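Local coordinates for protein glycoside transferase (Listeria monocytogenes, PDB 6R2M) that probably acts as an extracellular glycoside hydrolase on exopolysaccharide, possibly with transferase activity, at residues F86-I100 against Y136-V150. Numbering follows the deposited sequence.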
loop_
_atom_site.group_PDB
_atom_site.type_symbol
_atom_site.label_atom_id
_atom_site.label_comp_id
_atom_site.label_asym_id
_atom_site.label_seq_id
_atom_site.Cartn_x
_atom_site.Cartn_y
_atom_site.Cartn_z
ATOM N N PHE A 86 -3.089 -6.329 -17.779
ATOM C CA PHE A 86 -2.102 -6.227 -16.714
ATOM C C PHE A 86 -1.841 -4.760 -16.404
ATOM O O PHE A 86 -2.011 -3.887 -17.262
ATOM C CB PHE A 86 -0.786 -6.908 -17.102
ATOM C CG PHE A 86 -0.892 -8.401 -17.257
ATOM C CD1 PHE A 86 -0.755 -9.242 -16.165
ATOM C CD2 PHE A 86 -1.139 -8.956 -18.503
ATOM C CE1 PHE A 86 -0.856 -10.627 -16.326
ATOM C CE2 PHE A 86 -1.258 -10.328 -18.669
ATOM C CZ PHE A 86 -1.115 -11.158 -17.577
ATOM N N ILE A 87 -1.436 -4.487 -15.170
ATOM C CA ILE A 87 -1.069 -3.135 -14.744
ATOM C C ILE A 87 0.447 -3.111 -14.598
ATOM O O ILE A 87 0.996 -3.764 -13.704
ATOM C CB ILE A 87 -1.754 -2.723 -13.428
ATOM C CG1 ILE A 87 -3.278 -2.721 -13.561
ATOM C CG2 ILE A 87 -1.287 -1.314 -13.018
ATOM C CD1 ILE A 87 -4.006 -2.452 -12.240
ATOM N N LYS A 88 1.135 -2.381 -15.485
ATOM C CA LYS A 88 2.577 -2.191 -15.333
ATOM C C LYS A 88 2.893 -1.563 -13.980
ATOM O O LYS A 88 2.235 -0.608 -13.566
ATOM C CB LYS A 88 3.104 -1.279 -16.438
ATOM C CG LYS A 88 3.020 -1.832 -17.832
ATOM C CD LYS A 88 3.563 -0.786 -18.785
ATOM C CE LYS A 88 3.613 -1.283 -20.211
ATOM N NZ LYS A 88 4.151 -0.211 -21.091
ATOM N N TRP A 89 3.918 -2.077 -13.288
ATOM C CA TRP A 89 4.230 -1.498 -11.978
ATOM C C TRP A 89 4.793 -0.084 -12.105
ATOM O O TRP A 89 4.726 0.681 -11.141
ATOM C CB TRP A 89 5.181 -2.412 -11.180
ATOM C CG TRP A 89 6.606 -2.412 -11.641
ATOM C CD1 TRP A 89 7.179 -3.259 -12.553
ATOM C CD2 TRP A 89 7.653 -1.528 -11.205
ATOM N NE1 TRP A 89 8.515 -2.953 -12.706
ATOM C CE2 TRP A 89 8.828 -1.896 -11.893
ATOM C CE3 TRP A 89 7.715 -0.469 -10.290
ATOM C CZ2 TRP A 89 10.046 -1.232 -11.711
ATOM C CZ3 TRP A 89 8.929 0.187 -10.109
ATOM C CH2 TRP A 89 10.075 -0.194 -10.816
ATOM N N GLU A 90 5.324 0.289 -13.275
ATOM C CA GLU A 90 5.624 1.689 -13.570
ATOM C C GLU A 90 5.398 1.929 -15.058
ATOM O O GLU A 90 5.412 0.999 -15.871
ATOM C CB GLU A 90 7.050 2.080 -13.137
ATOM C CG GLU A 90 8.176 1.497 -13.972
ATOM C CD GLU A 90 9.540 2.028 -13.541
ATOM O OE1 GLU A 90 9.585 3.084 -12.864
ATOM O OE2 GLU A 90 10.557 1.386 -13.876
ATOM N N ALA A 91 5.166 3.192 -15.411
ATOM C CA ALA A 91 4.685 3.527 -16.755
ATOM C C ALA A 91 5.860 3.825 -17.682
ATOM O O ALA A 91 6.165 4.981 -18.006
ATOM C CB ALA A 91 3.720 4.705 -16.687
ATOM N N THR A 92 6.532 2.756 -18.120
ATOM C CA THR A 92 7.531 2.855 -19.175
ATOM C C THR A 92 7.318 1.716 -20.164
ATOM O O THR A 92 6.760 0.662 -19.833
ATOM C CB THR A 92 8.987 2.813 -18.653
ATOM O OG1 THR A 92 9.312 1.499 -18.186
ATOM C CG2 THR A 92 9.213 3.808 -17.526
ATOM N N ASP A 93 7.775 1.945 -21.397
ATOM C CA ASP A 93 7.651 0.931 -22.437
ATOM C C ASP A 93 8.446 -0.317 -22.087
ATOM O O ASP A 93 8.064 -1.430 -22.475
ATOM C CB ASP A 93 8.110 1.516 -23.784
ATOM C CG ASP A 93 8.040 0.505 -24.923
ATOM O OD1 ASP A 93 6.961 -0.105 -25.127
ATOM O OD2 ASP A 93 9.062 0.330 -25.632
ATOM N N ALA A 94 9.530 -0.156 -21.333
ATOM C CA ALA A 94 10.418 -1.259 -20.996
ATOM C C ALA A 94 9.910 -2.108 -19.845
ATOM O O ALA A 94 10.510 -3.149 -19.557
ATOM C CB ALA A 94 11.805 -0.731 -20.640
ATOM N N THR A 95 8.837 -1.695 -19.180
ATOM C CA THR A 95 8.318 -2.438 -18.036
ATOM C C THR A 95 7.508 -3.623 -18.523
ATOM O O THR A 95 6.574 -3.461 -19.312
ATOM C CB THR A 95 7.453 -1.532 -17.160
ATOM O OG1 THR A 95 8.252 -0.434 -16.705
ATOM C CG2 THR A 95 6.906 -2.303 -15.941
ATOM N N THR A 96 7.831 -4.810 -18.016
ATOM C CA THR A 96 7.195 -6.030 -18.498
ATOM C C THR A 96 6.499 -6.803 -17.390
ATOM O O THR A 96 6.095 -7.947 -17.620
ATOM C CB THR A 96 8.213 -6.949 -19.185
ATOM O OG1 THR A 96 9.244 -7.304 -18.259
ATOM C CG2 THR A 96 8.827 -6.257 -20.405
ATOM N N THR A 97 6.371 -6.228 -16.195
ATOM C CA THR A 97 5.789 -6.909 -15.051
ATOM C C THR A 97 4.793 -6.001 -14.343
ATOM O O THR A 97 4.854 -4.770 -14.444
ATOM C CB THR A 97 6.869 -7.342 -14.035
ATOM O OG1 THR A 97 7.700 -6.218 -13.723
ATOM C CG2 THR A 97 7.763 -8.419 -14.607
ATOM N N ASN A 98 3.877 -6.640 -13.611
ATOM C CA ASN A 98 3.025 -5.971 -12.638
ATOM C C ASN A 98 3.693 -6.044 -11.261
ATOM O O ASN A 98 4.840 -6.472 -11.122
ATOM C CB ASN A 98 1.643 -6.625 -12.618
ATOM C CG ASN A 98 1.692 -8.036 -12.059
ATOM O OD1 ASN A 98 2.678 -8.740 -12.245
ATOM N ND2 ASN A 98 0.649 -8.439 -11.329
ATOM N N ALA A 99 2.967 -5.635 -10.222
ATOM C CA ALA A 99 3.291 -5.953 -8.831
ATOM C C ALA A 99 1.958 -6.175 -8.144
ATOM O O ALA A 99 1.105 -5.282 -8.186
ATOM C CB ALA A 99 4.079 -4.823 -8.152
ATOM N N ILE A 100 1.743 -7.360 -7.555
ATOM C CA ILE A 100 0.378 -7.676 -7.123
ATOM C C ILE A 100 -0.123 -6.676 -6.093
ATOM O O ILE A 100 -1.315 -6.360 -6.071
ATOM C CB ILE A 100 0.235 -9.120 -6.599
ATOM C CG1 ILE A 100 1.085 -9.377 -5.342
ATOM C CG2 ILE A 100 0.470 -10.118 -7.719
ATOM C CD1 ILE A 100 0.911 -10.806 -4.772
ATOM N N TYR A 136 -2.751 -15.182 -13.296
ATOM C CA TYR A 136 -1.391 -15.243 -13.816
ATOM C C TYR A 136 -0.312 -14.997 -12.774
ATOM O O TYR A 136 0.766 -15.591 -12.868
ATOM C CB TYR A 136 -1.221 -14.239 -14.965
ATOM C CG TYR A 136 -1.926 -14.698 -16.217
ATOM C CD1 TYR A 136 -1.383 -15.705 -17.001
ATOM C CD2 TYR A 136 -3.154 -14.167 -16.583
ATOM C CE1 TYR A 136 -2.035 -16.154 -18.139
ATOM C CE2 TYR A 136 -3.819 -14.612 -17.732
ATOM C CZ TYR A 136 -3.245 -15.604 -18.499
ATOM O OH TYR A 136 -3.889 -16.048 -19.630
ATOM N N SER A 137 -0.549 -14.136 -11.785
ATOM C CA SER A 137 0.492 -13.834 -10.804
ATOM C C SER A 137 0.393 -14.765 -9.589
ATOM O O SER A 137 0.288 -14.360 -8.434
ATOM C CB SER A 137 0.421 -12.362 -10.416
ATOM O OG SER A 137 1.660 -11.980 -9.846
ATOM N N ALA A 138 0.451 -16.062 -9.874
ATOM C CA ALA A 138 0.196 -17.078 -8.861
ATOM C C ALA A 138 0.800 -18.389 -9.327
ATOM O O ALA A 138 0.908 -18.644 -10.524
ATOM C CB ALA A 138 -1.302 -17.268 -8.611
ATOM N N GLU A 139 1.182 -19.220 -8.364
ATOM C CA GLU A 139 1.694 -20.557 -8.630
ATOM C C GLU A 139 0.800 -21.523 -7.870
ATOM O O GLU A 139 0.786 -21.519 -6.633
ATOM C CB GLU A 139 3.159 -20.678 -8.217
ATOM C CG GLU A 139 3.724 -22.092 -8.312
ATOM C CD GLU A 139 3.662 -22.667 -9.719
ATOM O OE1 GLU A 139 3.661 -21.886 -10.689
ATOM O OE2 GLU A 139 3.620 -23.911 -9.853
ATOM N N GLN A 140 0.014 -22.302 -8.620
ATOM C CA GLN A 140 -0.925 -23.277 -8.061
ATOM C C GLN A 140 -1.917 -22.628 -7.097
ATOM O O GLN A 140 -2.268 -23.198 -6.060
ATOM C CB GLN A 140 -0.181 -24.428 -7.387
ATOM C CG GLN A 140 0.485 -25.361 -8.385
ATOM C CD GLN A 140 -0.485 -26.359 -8.989
ATOM O OE1 GLN A 140 -1.474 -25.982 -9.620
ATOM N NE2 GLN A 140 -0.209 -27.645 -8.786
ATOM N N GLY A 141 -2.375 -21.427 -7.447
ATOM C CA GLY A 141 -3.366 -20.719 -6.670
ATOM C C GLY A 141 -2.820 -19.847 -5.557
ATOM O O GLY A 141 -3.608 -19.145 -4.907
ATOM N N VAL A 142 -1.514 -19.875 -5.316
ATOM C CA VAL A 142 -0.873 -19.093 -4.260
ATOM C C VAL A 142 -0.194 -17.886 -4.911
ATOM O O VAL A 142 0.620 -18.079 -5.820
ATOM C CB VAL A 142 0.159 -19.930 -3.487
ATOM C CG1 VAL A 142 0.751 -19.138 -2.325
ATOM C CG2 VAL A 142 -0.477 -21.252 -3.026
ATOM N N PRO A 143 -0.467 -16.666 -4.466
ATOM C CA PRO A 143 0.091 -15.506 -5.171
ATOM C C PRO A 143 1.611 -15.489 -5.135
ATOM O O PRO A 143 2.239 -15.920 -4.165
ATOM C CB PRO A 143 -0.496 -14.307 -4.413
ATOM C CG PRO A 143 -0.894 -14.866 -3.060
ATOM C CD PRO A 143 -1.338 -16.274 -3.346
ATOM N N VAL A 144 2.192 -14.962 -6.215
ATOM C CA VAL A 144 3.594 -14.577 -6.254
ATOM C C VAL A 144 3.655 -13.099 -6.653
ATOM O O VAL A 144 2.651 -12.501 -7.046
ATOM C CB VAL A 144 4.428 -15.465 -7.204
ATOM C CG1 VAL A 144 4.438 -16.910 -6.701
ATOM C CG2 VAL A 144 3.871 -15.419 -8.631
ATOM N N ASP A 145 4.849 -12.512 -6.550
ATOM C CA ASP A 145 4.934 -11.047 -6.575
ATOM C C ASP A 145 4.480 -10.452 -7.896
ATOM O O ASP A 145 3.987 -9.315 -7.930
ATOM C CB ASP A 145 6.361 -10.589 -6.298
ATOM C CG ASP A 145 6.769 -10.803 -4.857
ATOM O OD1 ASP A 145 5.880 -10.927 -3.988
ATOM O OD2 ASP A 145 7.989 -10.872 -4.599
ATOM N N PHE A 146 4.683 -11.168 -8.993
ATOM C CA PHE A 146 4.458 -10.559 -10.295
ATOM C C PHE A 146 4.402 -11.639 -11.355
ATOM O O PHE A 146 4.767 -12.793 -11.124
ATOM C CB PHE A 146 5.541 -9.535 -10.657
ATOM C CG PHE A 146 6.926 -10.101 -10.726
ATOM C CD1 PHE A 146 7.351 -10.840 -11.829
ATOM C CD2 PHE A 146 7.817 -9.863 -9.701
ATOM C CE1 PHE A 146 8.642 -11.350 -11.880
ATOM C CE2 PHE A 146 9.105 -10.368 -9.750
ATOM C CZ PHE A 146 9.516 -11.105 -10.845
ATOM N N TYR A 147 3.897 -11.236 -12.508
ATOM C CA TYR A 147 3.917 -12.034 -13.717
ATOM C C TYR A 147 4.539 -11.166 -14.796
ATOM O O TYR A 147 4.137 -10.009 -14.977
ATOM C CB TYR A 147 2.506 -12.477 -14.115
ATOM C CG TYR A 147 2.419 -13.233 -15.427
ATOM C CD1 TYR A 147 2.836 -14.549 -15.510
ATOM C CD2 TYR A 147 1.901 -12.627 -16.569
ATOM C CE1 TYR A 147 2.747 -15.250 -16.698
ATOM C CE2 TYR A 147 1.808 -13.319 -17.762
ATOM C CZ TYR A 147 2.243 -14.625 -17.813
ATOM O OH TYR A 147 2.147 -15.333 -18.988
ATOM N N ASP A 148 5.556 -11.696 -15.470
ATOM C CA ASP A 148 6.120 -11.016 -16.631
ATOM C C ASP A 148 5.272 -11.383 -17.842
ATOM O O ASP A 148 5.301 -12.524 -18.314
ATOM C CB ASP A 148 7.582 -11.400 -16.823
ATOM C CG ASP A 148 8.270 -10.537 -17.847
ATOM O OD1 ASP A 148 7.738 -10.415 -18.962
ATOM O OD2 ASP A 148 9.343 -9.976 -17.535
ATOM N N PHE A 149 4.491 -10.428 -18.327
ATOM C CA PHE A 149 3.542 -10.673 -19.403
ATOM C C PHE A 149 4.161 -10.535 -20.784
ATOM O O PHE A 149 3.447 -10.699 -21.783
ATOM C CB PHE A 149 2.345 -9.720 -19.271
ATOM C CG PHE A 149 2.736 -8.301 -19.012
ATOM C CD1 PHE A 149 3.159 -7.489 -20.057
ATOM C CD2 PHE A 149 2.697 -7.775 -17.726
ATOM C CE1 PHE A 149 3.532 -6.173 -19.828
ATOM C CE2 PHE A 149 3.061 -6.463 -17.492
ATOM C CZ PHE A 149 3.478 -5.664 -18.544
ATOM N N VAL A 150 5.444 -10.205 -20.867
ATOM C CA VAL A 150 6.181 -10.227 -22.128
ATOM C C VAL A 150 6.949 -11.532 -22.295
ATOM O O VAL A 150 6.847 -12.193 -23.328
ATOM C CB VAL A 150 7.114 -9.003 -22.222
ATOM C CG1 VAL A 150 8.071 -9.143 -23.423
ATOM C CG2 VAL A 150 6.288 -7.724 -22.319
#
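Thr96 O is held by two groups of segment 136-150. Phe149 N donates a bent hydrogen bond to Thr96 O (3.0 Å), and Asp148 CA makes a CA-H...O contact with it (3.2 Å). The same oxygen sits over the centre of the Phe149 ring, 3.3 Å above its plane. These contacts join the loop before helix 100-116 to the segment that follows helix 120-136, at one end of a helical hairpin. The ring of helices is consistent with an (alpha/alpha) barrel.

Beside this point, Thr96 OG1 donates to Asp148 OD2 (2.8 Å), coming from above the carboxylate plane. Asp148 OD1 instead accepts Val150 N, which makes an Asx turn, and also His151 N. Both carboxylate oxygens are therefore engaged.

Asn98 bridges the middle. With CG between its backbone N and carbonyl carbon (chi1 68°), its amide swings across to segment 136-150. Asn98 OD1 accepts Tyr147 N in the carbonyl plane, at 2.8 Å and nearly straight (168°). Its ND2 is bonded to Asp103 of helix 100-116, which should fix the amide flip. Asn98 N is buried by the contact and has no partner in the model.

Phe86, Tyr136, Tyr147 and Phe149 form an aromatic cluster. Phe149 CB lies over one face of the Phe86 ring in a CH-pi contact. The Phe86 and Tyr147 planes are nearly parallel (22°) but slid apart.

At the helix start, Ala99 is the N-cap, and Ile100 N donates to Asp145 O (3.0 Å). The carboxylate of Asp145 turns instead to His159 and Thr157. Ile100 CD1 reaches Pro143 CB at 3.8 Å, while Ser137 OG donates to Val144 O.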